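Local coordinates for inner membrane protein (Salmonella typhimurium LT2, PDB 2QJV) that probably acts as a sugar-acid isomerase, perhaps on glucuronate, as a nickel-bound member of the KduI/IolB family, at the interface of chains A and B. Coordinates in Å, arbitrary orientation; residue numbers count along the deposited sequence, not the author numbering. Chains: chain A/B, Uncharacterized IolB-like protein.

The interface of chains A and B. Residues chain A 196, 234-237; chain B 168, 259-260, 262-263.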
ATOM      1  N   GLN A 196     -15.633  -8.182 -23.178  1.00 38.28           N
ATOM      2  CA  GLN A 196     -15.010  -8.724 -21.954  1.00 38.46           C
ATOM      3  C   GLN A 196     -13.488  -8.471 -21.872  1.00 38.94           C
ATOM      4  O   GLN A 196     -12.834  -8.910 -20.923  1.00 39.92           O
ATOM      5  CB  GLN A 196     -15.295 -10.233 -21.760  1.00 38.08           C
ATOM      6  CG  GLN A 196     -14.562 -11.194 -22.708  1.00 37.23           C
ATOM      7  CD  GLN A 196     -15.243 -11.420 -24.043  1.00 38.30           C
ATOM      8  OE1 GLN A 196     -16.005 -10.579 -24.536  1.00 39.66           O
ATOM      9  NE2 GLN A 196     -14.972 -12.589 -24.638  1.00 40.27           N
ATOM     10  N   ILE A 234      -4.243  -5.653 -25.990  1.00 37.72           N
ATOM     11  CA  ILE A 234      -4.114  -7.090 -25.879  1.00 37.44           C
ATOM     12  C   ILE A 234      -4.724  -7.791 -27.092  1.00 35.48           C
ATOM     13  O   ILE A 234      -5.843  -7.456 -27.496  1.00 35.87           O
ATOM     14  CB  ILE A 234      -4.881  -7.518 -24.547  1.00 39.49           C
ATOM     15  CG1 ILE A 234      -4.184  -6.900 -23.311  1.00 42.72           C
ATOM     16  CG2 ILE A 234      -5.036  -8.993 -24.387  1.00 39.52           C
ATOM     17  CD1 ILE A 234      -2.763  -7.302 -23.110  1.00 40.00           C
ATOM     18  N   ALA A 235      -3.981  -8.727 -27.677  1.00 35.74           N
ATOM     19  CA  ALA A 235      -4.443  -9.538 -28.814  1.00 35.81           C
ATOM     20  C   ALA A 235      -5.887 -10.043 -28.598  1.00 38.24           C
ATOM     21  O   ALA A 235      -6.217 -10.608 -27.547  1.00 36.82           O
ATOM     22  CB  ALA A 235      -3.502 -10.707 -29.087  1.00 33.85           C
ATOM     23  N   GLY A 236      -6.733  -9.850 -29.611  1.00 38.82           N
ATOM     24  CA  GLY A 236      -8.137 -10.255 -29.549  1.00 38.62           C
ATOM     25  C   GLY A 236      -9.112  -9.187 -29.119  1.00 35.27           C
ATOM     26  O   GLY A 236     -10.303  -9.283 -29.419  1.00 35.70           O
ATOM     27  N   TYR A 237      -8.622  -8.142 -28.450  1.00 37.36           N
ATOM     28  CA  TYR A 237      -9.476  -7.062 -27.947  1.00 37.30           C
ATOM     29  C   TYR A 237      -9.135  -5.678 -28.468  1.00 36.79           C
ATOM     30  O   TYR A 237      -8.172  -5.032 -28.031  1.00 36.73           O
ATOM     31  CB  TYR A 237      -9.476  -7.048 -26.421  1.00 36.77           C
ATOM     32  CG  TYR A 237     -10.032  -8.329 -25.858  1.00 38.86           C
ATOM     33  CD1 TYR A 237     -11.396  -8.620 -25.974  1.00 39.78           C
ATOM     34  CD2 TYR A 237      -9.217  -9.247 -25.197  1.00 43.08           C
ATOM     35  CE1 TYR A 237     -11.917  -9.782 -25.461  1.00 41.45           C
ATOM     36  CE2 TYR A 237      -9.755 -10.458 -24.694  1.00 41.81           C
ATOM     37  CZ  TYR A 237     -11.087 -10.700 -24.840  1.00 37.49           C
ATOM     38  OH  TYR A 237     -11.613 -11.870 -24.323  1.00 42.77           O
TER
ATOM     39  N   TRP B 168      -0.372 -15.810 -23.439  1.00 36.84           N
ATOM     40  CA  TRP B 168      -1.726 -15.337 -23.712  1.00 37.83           C
ATOM     41  C   TRP B 168      -2.271 -16.184 -24.874  1.00 39.44           C
ATOM     42  O   TRP B 168      -1.532 -16.456 -25.828  1.00 41.08           O
ATOM     43  CB  TRP B 168      -1.678 -13.840 -24.056  1.00 38.24           C
ATOM     44  CG  TRP B 168      -2.966 -13.241 -24.488  1.00 36.86           C
ATOM     45  CD1 TRP B 168      -3.367 -13.030 -25.755  1.00 36.94           C
ATOM     46  CD2 TRP B 168      -4.048 -12.819 -23.643  1.00 34.50           C
ATOM     47  NE1 TRP B 168      -4.631 -12.492 -25.774  1.00 33.84           N
ATOM     48  CE2 TRP B 168      -5.074 -12.360 -24.485  1.00 34.05           C
ATOM     49  CE3 TRP B 168      -4.248 -12.781 -22.251  1.00 35.39           C
ATOM     50  CZ2 TRP B 168      -6.293 -11.879 -23.986  1.00 38.00           C
ATOM     51  CZ3 TRP B 168      -5.448 -12.293 -21.763  1.00 36.06           C
ATOM     52  CH2 TRP B 168      -6.445 -11.839 -22.624  1.00 36.69           C
ATOM     53  N   ASN B 259     -12.900 -16.520 -19.958  1.00 40.28           N
ATOM     54  CA  ASN B 259     -13.314 -15.348 -20.772  1.00 42.11           C
ATOM     55  C   ASN B 259     -12.523 -15.122 -22.068  1.00 38.07           C
ATOM     56  O   ASN B 259     -13.040 -14.522 -23.013  1.00 37.22           O
ATOM     57  CB  ASN B 259     -13.302 -14.057 -19.910  1.00 43.52           C
ATOM     58  CG  ASN B 259     -14.620 -13.854 -19.133  1.00 50.41           C
ATOM     59  OD1 ASN B 259     -15.553 -14.650 -19.243  1.00 61.09           O
ATOM     60  ND2 ASN B 259     -14.708 -12.763 -18.395  1.00 57.04           N
ATOM     61  N   HIS B 260     -11.285 -15.598 -22.087  1.00 39.91           N
ATOM     62  CA  HIS B 260     -10.365 -15.391 -23.213  1.00 39.45           C
ATOM     63  C   HIS B 260      -9.973 -16.668 -23.976  1.00 40.53           C
ATOM     64  O   HIS B 260      -9.217 -16.583 -24.949  1.00 39.07           O
ATOM     65  CB  HIS B 260      -9.110 -14.693 -22.686  1.00 40.14           C
ATOM     66  CG  HIS B 260      -9.418 -13.540 -21.784  1.00 37.35           C
ATOM     67  ND1 HIS B 260     -10.326 -12.548 -22.121  1.00 36.02           N
ATOM     68  CD2 HIS B 260      -8.951 -13.227 -20.551  1.00 38.12           C
ATOM     69  CE1 HIS B 260     -10.404 -11.679 -21.121  1.00 36.29           C
ATOM     70  NE2 HIS B 260      -9.582 -12.069 -20.160  1.00 35.93           N
ATOM     71  N   TRP B 262     -11.566 -18.420 -26.119  1.00 41.02           N
ATOM     72  CA  TRP B 262     -11.974 -18.293 -27.552  1.00 40.85           C
ATOM     73  C   TRP B 262     -10.846 -17.817 -28.483  1.00 41.64           C
ATOM     74  O   TRP B 262     -10.954 -17.985 -29.696  1.00 42.64           O
ATOM     75  CB  TRP B 262     -13.195 -17.332 -27.760  1.00 39.94           C
ATOM     76  CG  TRP B 262     -12.815 -15.848 -27.469  1.00 41.12           C
ATOM     77  CD1 TRP B 262     -12.803 -15.236 -26.243  1.00 40.30           C
ATOM     78  CD2 TRP B 262     -12.344 -14.846 -28.413  1.00 41.20           C
ATOM     79  NE1 TRP B 262     -12.367 -13.937 -26.368  1.00 36.95           N
ATOM     80  CE2 TRP B 262     -12.074 -13.670 -27.676  1.00 35.85           C
ATOM     81  CE3 TRP B 262     -12.131 -14.831 -29.798  1.00 41.18           C
ATOM     82  CZ2 TRP B 262     -11.595 -12.495 -28.280  1.00 35.18           C
ATOM     83  CZ3 TRP B 262     -11.663 -13.656 -30.399  1.00 41.47           C
ATOM     84  CH2 TRP B 262     -11.400 -12.506 -29.633  1.00 38.72           C
ATOM     85  N   ILE B 263      -9.820 -17.163 -27.936  1.00 43.33           N
ATOM     86  CA  ILE B 263      -8.681 -16.659 -28.723  1.00 45.71           C
ATOM     87  C   ILE B 263      -7.843 -17.840 -29.279  1.00 52.28           C
ATOM     88  O   ILE B 263      -7.156 -17.684 -30.275  1.00 53.78           O
ATOM     89  CB  ILE B 263      -7.855 -15.605 -27.918  1.00 46.65           C
ATOM     90  CG1 ILE B 263      -8.760 -14.368 -27.642  1.00 36.71           C
ATOM     91  CG2 ILE B 263      -6.521 -15.234 -28.624  1.00 44.29           C
ATOM     92  CD1 ILE B 263      -8.129 -13.269 -26.753  1.00 35.33           C
TER
HETATM   93  O   HOH W   1     -12.705 -10.641 -18.803  1.00 34.73           O
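The backbone of A:Ala235, A:Gly236 and A:Tyr237, in the loop between strands 231-233 and 238-246 of chain A, faces B:Trp168 and the 3-10 helix 258-263 of chain B, and turns at A:Gly236 with a positive phi, which glycine adopts easily. This patch is part of a two-fold symmetric interface, so its twin recurs with the chains exchanged. The deposited assembly holds six copies, which may or may not be the biological form.

A:Tyr237 reaches across tip first. The phenol OH of A:Tyr237 lies 2.6 Å from B:His260 ND1, at the edge of the imidazole and in its plane; which of the two donates is not decided. A:Tyr237 OH also accepts the indole N-H of B:Trp262, with B:Trp262 NE1 3.0 Å away and a nearly straight bond (164° at H). Two hydrogen bonds thus grip the phenol oxygen. The tyrosine and histidine rings meet edge-to-face, their planes 76° apart. Ring carbon CE2 of A:Tyr237 also touches B:Ile263 CD1 at 3.8 Å.

With CG anti to its backbone N (chi1 174°), B:Trp168 turns its indole toward chain A. There B:Trp168 NE1 donates to the carbonyl O of A:Ala235 at 3.0 Å, from a position tilted out of the carbonyl plane. Methyl CG2 of A:Ile234 lies over one face of the B:Trp168 six-membered ring, offset toward the rim; it is modelled too close to CZ2, so the detail of this contact is doubtful. The edge of this indole meets the edge of the A:Tyr237 ring. Within chain B, the B:Trp168 rim also lies over one face of B:His260 and may help to hold the imidazole in place.

A:Gln196 extends the patch. The side-chain amide A:Gln196 NE2 donates to the backbone O of B:Asn259 at 3.2 Å, nearly along the C=O axis. A water links the other ends of these two residues: it is 2.7 Å from the backbone O of A:Gln196 and 2.9 Å from the side-chain ND2 of B:Asn259.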